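Local coordinates for protein mandelate racemase/muconate lactonizing enzyme (Polaromonas sp., PDB 2OG9) that probably catalyses a metal-assisted, mandelate racemase-type reaction as a TIM-barrel member of the enolase superfamily, at residues A[136-139]-A[140-143]; A[365-368]-A[369-373]. All blocks are in the same frame, centred on the assembly; numbering follows the deposited sequence.

Contact 1: residues A[136-139]-A[140-143]; sequences LSLA and KLLG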
loop_
_atom_site.group_PDB
_atom_site.type_symbol
_atom_site.label_atom_id
_atom_site.label_comp_id
_atom_site.label_asym_id
_atom_site.label_seq_id
_atom_site.Cartn_x
_atom_site.Cartn_y
_atom_site.Cartn_z
ATOM N N LEU A 136 17.740 8.045 43.438
ATOM C CA LEU A 136 18.120 8.565 42.130
ATOM C C LEU A 136 17.162 9.626 41.617
ATOM O O LEU A 136 15.978 9.626 41.958
ATOM C CB LEU A 136 18.149 7.432 41.099
ATOM C CG LEU A 136 19.058 6.220 41.285
ATOM C CD1 LEU A 136 18.743 5.188 40.188
ATOM C CD2 LEU A 136 20.510 6.650 41.226
ATOM N N SER A 137 17.679 10.540 40.802
ATOM C CA SER A 137 16.825 11.551 40.204
ATOM C C SER A 137 15.946 10.742 39.245
ATOM O O SER A 137 16.258 9.590 38.945
ATOM C CB SER A 137 17.663 12.555 39.410
ATOM O OG SER A 137 18.390 11.902 38.384
ATOM N N LEU A 138 14.849 11.321 38.777
ATOM C CA LEU A 138 13.988 10.602 37.849
ATOM C C LEU A 138 14.788 10.275 36.594
ATOM O O LEU A 138 14.672 9.185 36.041
ATOM C CB LEU A 138 12.764 11.444 37.479
ATOM C CG LEU A 138 11.826 10.827 36.428
ATOM C CD1 LEU A 138 11.328 9.467 36.914
ATOM C CD2 LEU A 138 10.661 11.760 36.172
ATOM N N ALA A 139 15.618 11.218 36.155
ATOM C CA ALA A 139 16.426 11.003 34.957
ATOM C C ALA A 139 17.349 9.794 35.087
ATOM O O ALA A 139 17.507 9.024 34.144
ATOM C CB ALA A 139 17.250 12.256 34.641
ATOM N N LYS A 140 17.966 9.629 36.257
ATOM C CA LYS A 140 18.870 8.513 36.466
ATOM C C LYS A 140 18.117 7.199 36.660
ATOM O O LYS A 140 18.632 6.135 36.322
ATOM C CB LYS A 140 19.792 8.789 37.661
ATOM C CG LYS A 140 20.824 9.894 37.392
ATOM C CD LYS A 140 21.849 9.471 36.331
ATOM C CE LYS A 140 22.807 10.621 35.989
ATOM N NZ LYS A 140 23.935 10.199 35.094
ATOM N N LEU A 141 16.904 7.262 37.201
ATOM C CA LEU A 141 16.129 6.040 37.383
ATOM C C LEU A 141 15.797 5.485 35.999
ATOM O O LEU A 141 15.929 4.291 35.738
ATOM C CB LEU A 141 14.831 6.320 38.142
ATOM C CG LEU A 141 13.849 5.145 38.222
ATOM C CD1 LEU A 141 14.443 4.022 39.054
ATOM C CD2 LEU A 141 12.536 5.625 38.835
ATOM N N LEU A 142 15.381 6.371 35.108
ATOM C CA LEU A 142 15.039 5.975 33.745
ATOM C C LEU A 142 16.297 5.649 32.956
ATOM O O LEU A 142 16.275 4.801 32.065
ATOM C CB LEU A 142 14.299 7.111 33.043
ATOM C CG LEU A 142 12.942 7.532 33.603
ATOM C CD1 LEU A 142 12.434 8.728 32.812
ATOM C CD2 LEU A 142 11.966 6.364 33.514
ATOM N N GLY A 143 17.391 6.324 33.303
ATOM C CA GLY A 143 18.652 6.146 32.606
ATOM C C GLY A 143 18.779 7.346 31.684
ATOM O O GLY A 143 17.914 7.560 30.839
#
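Ser-137 starts the short helix 138-142 by bonding with its side chain to the backbone three residues on: OG accepts from Lys-140 N at 3.1 Å, with 154° at the hydrogen. A chi1 of 59° sets OG between its own backbone N and carbonyl carbon, turned to the first turn of the helix, where it also lies 3.3 Å from Lys-140 CG. This is an N-cap, and an alanine here would probably leave Lys-140 N without its side-chain acceptor and weaken the start of the helix.

The tight side is leucine. Leu-138 slants across Leu-142, its CD1 coming within 4.2 Å of Leu-142 CG, and CG of Leu-142 also sits 3.4 Å from Leu-138 O, the carbonyl that takes the straight bond from Leu-142 N (166°). Helices 318-326 and 295-307 of the barrel cover this pair, while helix 114-133 packs on Leu-141; the short helix thus wedges between the N-terminal domain and the barrel. At its far end Gly-143 N bonds to Ala-139 O at 2.8 Å; the residue turns to positive phi, where a CB would be jammed against the preceding carbonyl O.

Lys-140 marks the more open side. Bent at chi2, its chain leads away from the leucine packing, yet its end is held by salt bridges from NZ to Asp-91 and Asp-94 of the second subunit.

Contact 2: residues A[365-368]-A[369-373]; sequences LTLS and GQVKA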
loop_
_atom_site.group_PDB
_atom_site.type_symbol
_atom_site.label_atom_id
_atom_site.label_comp_id
_atom_site.label_asym_id
_atom_site.label_seq_id
_atom_site.Cartn_x
_atom_site.Cartn_y
_atom_site.Cartn_z
ATOM N N LEU A 365 11.130 18.002 43.526
ATOM C CA LEU A 365 10.183 19.074 43.810
ATOM C C LEU A 365 9.437 18.896 45.129
ATOM O O LEU A 365 9.080 17.778 45.511
ATOM C CB LEU A 365 9.141 19.170 42.686
ATOM C CG LEU A 365 9.605 19.411 41.245
ATOM C CD1 LEU A 365 8.413 19.223 40.312
ATOM C CD2 LEU A 365 10.195 20.814 41.093
ATOM N N THR A 366 9.207 20.014 45.812
ATOM C CA THR A 366 8.448 20.042 47.060
ATOM C C THR A 366 7.557 21.274 46.958
ATOM O O THR A 366 7.957 22.285 46.379
ATOM C CB THR A 366 9.354 20.156 48.315
ATOM O OG1 THR A 366 10.220 21.290 48.186
ATOM C CG2 THR A 366 10.180 18.888 48.495
ATOM N N LEU A 367 6.350 21.189 47.501
ATOM C CA LEU A 367 5.402 22.294 47.427
ATOM C C LEU A 367 5.793 23.496 48.274
ATOM O O LEU A 367 6.154 23.352 49.439
ATOM C CB LEU A 367 4.015 21.815 47.848
ATOM C CG LEU A 367 3.484 20.621 47.053
ATOM C CD1 LEU A 367 2.150 20.158 47.639
ATOM C CD2 LEU A 367 3.325 21.025 45.597
ATOM N N SER A 368 5.704 24.683 47.682
ATOM C CA SER A 368 6.043 25.907 48.392
ATOM C C SER A 368 4.913 26.268 49.352
ATOM O O SER A 368 3.830 25.683 49.302
ATOM C CB SER A 368 6.250 27.053 47.403
ATOM O OG SER A 368 5.014 27.465 46.839
ATOM N N GLY A 369 5.169 27.233 50.226
ATOM C CA GLY A 369 4.152 27.650 51.172
ATOM C C GLY A 369 3.007 28.374 50.486
ATOM O O GLY A 369 1.911 28.467 51.036
ATOM N N GLN A 370 3.261 28.883 49.283
ATOM C CA GLN A 370 2.249 29.602 48.510
ATOM C C GLN A 370 1.124 28.711 48.002
ATOM O O GLN A 370 0.008 29.180 47.778
ATOM C CB GLN A 370 2.899 30.304 47.313
ATOM C CG GLN A 370 3.347 31.725 47.587
ATOM C CD GLN A 370 2.194 32.717 47.555
ATOM O OE1 GLN A 370 1.159 32.510 48.193
ATOM N NE2 GLN A 370 2.372 33.803 46.811
ATOM N N VAL A 371 1.417 27.428 47.813
ATOM C CA VAL A 371 0.418 26.487 47.314
ATOM C C VAL A 371 -0.838 26.466 48.180
ATOM O O VAL A 371 -1.959 26.469 47.666
ATOM C CB VAL A 371 1.000 25.060 47.227
ATOM C CG1 VAL A 371 -0.093 24.063 46.871
ATOM C CG2 VAL A 371 2.099 25.019 46.177
ATOM N N LYS A 372 -0.647 26.455 49.494
ATOM C CA LYS A 372 -1.767 26.431 50.426
ATOM C C LYS A 372 -2.749 27.565 50.138
ATOM O O LYS A 372 -3.948 27.338 49.994
ATOM C CB LYS A 372 -1.247 26.536 51.867
ATOM C CG LYS A 372 -2.318 26.712 52.944
ATOM C CD LYS A 372 -3.013 25.411 53.337
ATOM C CE LYS A 372 -3.992 24.927 52.279
ATOM N NZ LYS A 372 -4.755 23.729 52.738
ATOM N N ALA A 373 -2.233 28.784 50.038
ATOM C CA ALA A 373 -3.064 29.952 49.784
ATOM C C ALA A 373 -3.810 29.906 48.448
ATOM O O ALA A 373 -4.849 30.547 48.289
ATOM C CB ALA A 373 -2.212 31.208 49.846
HETATM O O HOH W 1 1.674 24.913 50.823
#
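Ser-368 and Gln-370 meet through a side-chain-to-backbone capping bond, weak at 3.3 Å from Gln-370 N to Ser-368 OG and bent to 132° at the hydrogen. A chi1 of 72° sets OG between the serine's own backbone N and carbonyl carbon, within range of Gln-370 N, and the same OG is hydrogen-bonded to Pro-342 O, its stronger polar partner. Gln-370 CB lies 3.6 Å from Ser-368 OG, while the rest of the glutamine side chain leads away.

Backbone and water bonds centre on the carbonyl of the same serine. Val-371 N gives Ser-368 O a second weak bond, also 3.3 Å long but straighter, at 150°. A water donates to Ser-368 O at 2.7 Å and accepts from Lys-372 N at 3.1 Å, bridging the two. These two links hold the first turn of the short helix 370-374, which follows the loop after strand 354-356 and leads into strand 375-382, outermost within this chain in the antiparallel sheet of the N-terminal domain.

Apolar contact is slight across the turn itself. CG2 of Val-371, anti to its carbonyl carbon, comes alongside Leu-367 CB at 4.1 Å, and both side chains rest on Phe-51 of strand 46-56. Val-371 is buried here, whereas Gly-369 and Gln-370 lie exposed.

Contact 1 comes first along the chain and contact 2 more than 220 residues later, with centres 24 Å apart and nearest atoms about 9 Å apart, so they do not touch. Both are helix starts, yet on different ground: 136-143 is largely buried and in contact with the second subunit, and 365-373 is a surface turn that no other chain of the assembly touches. The loop leading up to contact 2 links them, since Gly-362 bonds by its backbone to Leu-136 and Leu-138. The chain thus passes the short helix 138-142 before joining the N-terminal domain's sheet through strand 375-382, consistent with its C-terminal part holding the two domains together.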